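Local coordinates for protein sphingomyelinase C (Streptomyces griseocarneus, PDB 7CNE) that belongs to the endonuclease/exonuclease/phosphatase family and has a DNase I-like fold built round two mixed beta sheets, at residues R172-D175 with A176-A180; D86-G89 with G90-A94. All blocks are in the same frame, centred on the assembly; numbering follows the deposited sequence.

How the interactions relate
The two contacts lie against or at the edge of the same six-stranded sheet, and their centres are about 15 Å apart. Interaction 1 is a partly buried stretch of helix 162-180, which packs on this sheet, whereas interaction 2 is a surface turn where its outermost strand, 87-90, gives way to loop. The first rests on main-chain helical bonds and an apolar pair facing the strands; the second has a single side-chain contact, a threonine methyl against a tyrosine, and several of its polar groups bond to neighbouring parts of the chain. Asn-119, just after strand 110-117, links them indirectly: Gln-173 OE1 accepts its backbone N-H, and Lys-91 NZ bonds to its backbone O.

Interaction 1. Residues R172-D175 with A176-A180; sequences RQID and AFLDA
The carbonyl O of Arg-172 receives the backbone N-H of Ala-176 at 2.8 Å, with an angle of 156° at the hydrogen. Three further bonds of the same i to i+4 kind follow, from Phe-177 N to Gln-173 O, from Leu-178 N to Ile-174 O and from Asp-179 N to Asp-175 O. One turn apart, Ile-174 and Leu-178 run side by side and point the same way, with Ile-174 CG2 meeting Leu-178 CD1 at 3.9 Å. Leu-178 CG also rests 3.4 Å from the Ile-174 O. This is the helix of a beta-alpha-beta crossover between the parallel strands 142-150 and 188-192, and the pair packs down on Leu-191 and Val-189 as well as on Phe-132 and Tyr-134. Phe-177 carries its CG trans to the backbone N (chi1 173°), which sends the ring out from the helix to meet Phe-132 and Tyr-134 edge-to-face, while Ile-174 O lies at its edge, near the ring plane. Two charged side chains have salt-bridge partners: Arg-172 NE with Asp-210 and Asp-175 OD1 with Arg-252. Asp-175 OD1 and Asp-179 OD2 stand 5.9 Å apart, and the Arg-252 bridge probably offsets the charge on Asp-175.

Interaction 2. Residues D86-G89 with G90-A94; sequences DATG and GKYSA
The apolar part of the contact joins Thr-88 to Tyr-92 through one methyl group. Thr-88 CG2 lies 3.9 Å from Tyr-92 CB and equally far from Tyr-92 CG, with Tyr-92 CD1 slightly farther at 4.1 Å. The methyl thus sits against the root of the tyrosine side chain, approaching the ring on a slant, well away from the tyrosine OH. In Thr-88 the torsion (chi1 -65°) places OG1 beside the backbone N and swings CG2 round to the far side from it, toward Tyr-92. Arg-82 touches both side chains, and Tyr-92 also rests on Ile-117 and Asn-129.

Several polar side chains bond outside the two segments: Thr-88 OG1 is hydrogen-bonded to Gln-115 NE2, the extended Lys-91 side chain carries NZ to the backbone O of Asn-119, and Ser-93 OG bonds weakly to a 4-(2-hydroxyethyl)-1-piperazine ethanesulfonic acid molecule, which probably comes from the crystallisation liquor.

Main-chain bonds tie this part of the chain to its neighbour: Gly-89 is bonded to Gln-115 and Ile-117, and Lys-91 to Ile-117, which keeps the strand beside 110-117. Gly-90 then adopts a positive phi of 75°, and a weak bond of 2.9 Å runs from Tyr-92 N to Gly-90 O. With Lys-91 at its centre, this closure is an inverse gamma turn, here ending the edge strand of one sheet of a DNase I-like fold.

Interaction 1. Residues R172-D175 with A176-A180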
loop_
_atom_site.group_PDB
_atom_site.type_symbol
_atom_site.label_atom_id
_atom_site.label_comp_id
_atom_site.label_asym_id
_atom_site.label_seq_id
_atom_site.Cartn_x
_atom_site.Cartn_y
_atom_site.Cartn_z
ATOM N N ARG A 172 -11.435 -10.497 4.037
ATOM C CA ARG A 172 -11.699 -11.672 4.875
ATOM C C ARG A 172 -10.590 -12.714 4.755
ATOM O O ARG A 172 -10.309 -13.432 5.724
ATOM C CB ARG A 172 -13.062 -12.282 4.533
ATOM C CG ARG A 172 -14.224 -11.400 4.992
ATOM C CD ARG A 172 -15.581 -12.106 4.925
ATOM N NE ARG A 172 -16.665 -11.133 4.907
ATOM C CZ ARG A 172 -17.936 -11.412 4.637
ATOM N NH1 ARG A 172 -18.311 -12.660 4.345
ATOM N NH2 ARG A 172 -18.830 -10.429 4.650
ATOM N N GLN A 173 -9.936 -12.806 3.597
ATOM C CA GLN A 173 -8.793 -13.706 3.482
ATOM C C GLN A 173 -7.659 -13.268 4.401
ATOM O O GLN A 173 -6.993 -14.104 5.027
ATOM C CB GLN A 173 -8.307 -13.777 2.030
ATOM C CG GLN A 173 -7.172 -14.810 1.842
ATOM C CD GLN A 173 -6.538 -14.801 0.449
ATOM O OE1 GLN A 173 -7.058 -14.195 -0.488
ATOM N NE2 GLN A 173 -5.411 -15.489 0.314
ATOM N N ILE A 174 -7.419 -11.956 4.483
ATOM C CA ILE A 174 -6.415 -11.418 5.397
ATOM C C ILE A 174 -6.810 -11.721 6.836
ATOM O O ILE A 174 -5.995 -12.189 7.641
ATOM C CB ILE A 174 -6.244 -9.905 5.161
ATOM C CG1 ILE A 174 -5.533 -9.646 3.830
ATOM C CG2 ILE A 174 -5.499 -9.225 6.344
ATOM C CD1 ILE A 174 -5.681 -8.231 3.342
ATOM N N ASP A 175 -8.076 -11.464 7.173
ATOM C CA ASP A 175 -8.586 -11.774 8.508
ATOM C C ASP A 175 -8.388 -13.248 8.851
ATOM O O ASP A 175 -7.942 -13.589 9.957
ATOM C CB ASP A 175 -10.067 -11.384 8.594
ATOM C CG ASP A 175 -10.732 -11.859 9.882
ATOM O OD1 ASP A 175 -10.257 -11.505 10.986
ATOM O OD2 ASP A 175 -11.733 -12.599 9.775
ATOM N N ALA A 176 -8.706 -14.141 7.911
ATOM C CA ALA A 176 -8.570 -15.566 8.196
ATOM C C ALA A 176 -7.106 -15.950 8.361
ATOM O O ALA A 176 -6.756 -16.746 9.244
ATOM C CB ALA A 176 -9.240 -16.384 7.089
ATOM N N PHE A 177 -6.232 -15.371 7.535
ATOM C CA PHE A 177 -4.795 -15.596 7.675
ATOM C C PHE A 177 -4.305 -15.169 9.059
ATOM O O PHE A 177 -3.560 -15.900 9.725
ATOM C CB PHE A 177 -4.051 -14.839 6.563
ATOM C CG PHE A 177 -2.544 -14.870 6.700
ATOM C CD1 PHE A 177 -1.803 -15.851 6.069
ATOM C CD2 PHE A 177 -1.878 -13.912 7.452
ATOM C CE1 PHE A 177 -0.418 -15.893 6.193
ATOM C CE2 PHE A 177 -0.487 -13.943 7.589
ATOM C CZ PHE A 177 0.244 -14.930 6.956
ATOM N N LEU A 178 -4.709 -13.978 9.509
ATOM C CA LEU A 178 -4.209 -13.482 10.786
ATOM C C LEU A 178 -4.755 -14.304 11.948
ATOM O O LEU A 178 -4.044 -14.554 12.927
ATOM C CB LEU A 178 -4.575 -12.009 10.946
ATOM C CG LEU A 178 -3.797 -11.106 9.985
ATOM C CD1 LEU A 178 -4.394 -9.712 10.001
ATOM C CD2 LEU A 178 -2.304 -11.061 10.356
ATOM N N ASP A 179 -6.015 -14.726 11.853
ATOM C CA ASP A 179 -6.616 -15.539 12.908
ATOM C C ASP A 179 -5.880 -16.867 13.074
ATOM O O ASP A 179 -5.587 -17.294 14.202
ATOM C CB ASP A 179 -8.096 -15.757 12.588
ATOM C CG ASP A 179 -8.834 -16.447 13.712
ATOM O OD1 ASP A 179 -9.244 -17.607 13.522
ATOM O OD2 ASP A 179 -8.958 -15.841 14.800
ATOM N N ALA A 180 -5.553 -17.520 11.956
ATOM C CA ALA A 180 -4.848 -18.794 11.976
ATOM C C ALA A 180 -3.442 -18.676 12.547
ATOM O O ALA A 180 -2.892 -19.679 13.014
ATOM C CB ALA A 180 -4.794 -19.381 10.563
#

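Interaction 2. Residues D86-G89 with G90-A94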
loop_
_atom_site.group_PDB
_atom_site.type_symbol
_atom_site.label_atom_id
_atom_site.label_comp_id
_atom_site.label_asym_id
_atom_site.label_seq_id
_atom_site.Cartn_x
_atom_site.Cartn_y
_atom_site.Cartn_z
ATOM N N ASP A 86 9.897 -16.135 3.765
ATOM C CA ASP A 86 9.849 -17.307 4.630
ATOM C C ASP A 86 8.745 -18.274 4.231
ATOM O O ASP A 86 8.839 -19.466 4.545
ATOM C CB ASP A 86 9.672 -16.886 6.091
ATOM C CG ASP A 86 10.870 -16.132 6.613
ATOM O OD1 ASP A 86 12.003 -16.589 6.358
ATOM O OD2 ASP A 86 10.685 -15.063 7.227
ATOM N N ALA A 87 7.698 -17.786 3.571
ATOM C CA ALA A 87 6.655 -18.636 3.014
ATOM C C ALA A 87 5.918 -17.850 1.938
ATOM O O ALA A 87 5.935 -16.615 1.928
ATOM C CB ALA A 87 5.682 -19.128 4.097
ATOM N N THR A 88 5.303 -18.589 1.008
ATOM C CA THR A 88 4.391 -18.049 0.004
ATOM C C THR A 88 3.103 -18.855 0.070
ATOM O O THR A 88 3.146 -20.085 -0.013
ATOM C CB THR A 88 4.978 -18.130 -1.420
ATOM O OG1 THR A 88 6.135 -17.294 -1.540
ATOM C CG2 THR A 88 3.937 -17.723 -2.480
ATOM N N GLY A 89 1.960 -18.176 0.207
ATOM C CA GLY A 89 0.665 -18.828 0.181
ATOM C C GLY A 89 -0.273 -18.169 -0.819
ATOM O O GLY A 89 0.118 -17.265 -1.559
ATOM N N GLY A 90 -1.523 -18.642 -0.822
ATOM C CA GLY A 90 -2.519 -18.096 -1.736
ATOM C C GLY A 90 -2.323 -18.576 -3.168
ATOM O O GLY A 90 -1.527 -19.482 -3.449
ATOM N N LYS A 91 -3.064 -17.952 -4.093
ATOM C CA LYS A 91 -3.098 -18.405 -5.491
ATOM C C LYS A 91 -1.933 -17.845 -6.312
ATOM O O LYS A 91 -2.111 -17.240 -7.373
ATOM C CB LYS A 91 -4.429 -18.045 -6.143
ATOM C CG LYS A 91 -5.535 -19.062 -5.896
ATOM C CD LYS A 91 -6.866 -18.616 -6.490
ATOM C CE LYS A 91 -7.993 -19.513 -6.007
ATOM N NZ LYS A 91 -9.338 -18.997 -6.394
ATOM N N TYR A 92 -0.720 -18.095 -5.814
ATOM C CA TYR A 92 0.489 -17.631 -6.485
ATOM C C TYR A 92 0.617 -18.286 -7.859
ATOM O O TYR A 92 0.380 -19.482 -8.011
ATOM C CB TYR A 92 1.716 -17.949 -5.620
ATOM C CG TYR A 92 3.053 -17.687 -6.291
ATOM C CD1 TYR A 92 3.604 -16.403 -6.326
ATOM C CD2 TYR A 92 3.775 -18.724 -6.870
ATOM C CE1 TYR A 92 4.837 -16.164 -6.940
ATOM C CE2 TYR A 92 4.998 -18.496 -7.484
ATOM C CZ TYR A 92 5.524 -17.219 -7.513
ATOM O OH TYR A 92 6.735 -16.999 -8.126
ATOM N N SER A 93 0.989 -17.493 -8.862
ATOM C CA SER A 93 1.265 -17.986 -10.206
ATOM C C SER A 93 2.736 -17.785 -10.540
ATOM O O SER A 93 3.263 -16.679 -10.382
ATOM C CB SER A 93 0.399 -17.267 -11.238
ATOM O OG SER A 93 0.956 -17.398 -12.530
ATOM N N ALA A 94 3.395 -18.851 -11.014
ATOM C CA ALA A 94 4.802 -18.755 -11.385
ATOM C C ALA A 94 4.999 -18.218 -12.797
ATOM O O ALA A 94 6.105 -17.795 -13.142
ATOM C CB ALA A 94 5.486 -20.120 -11.260
#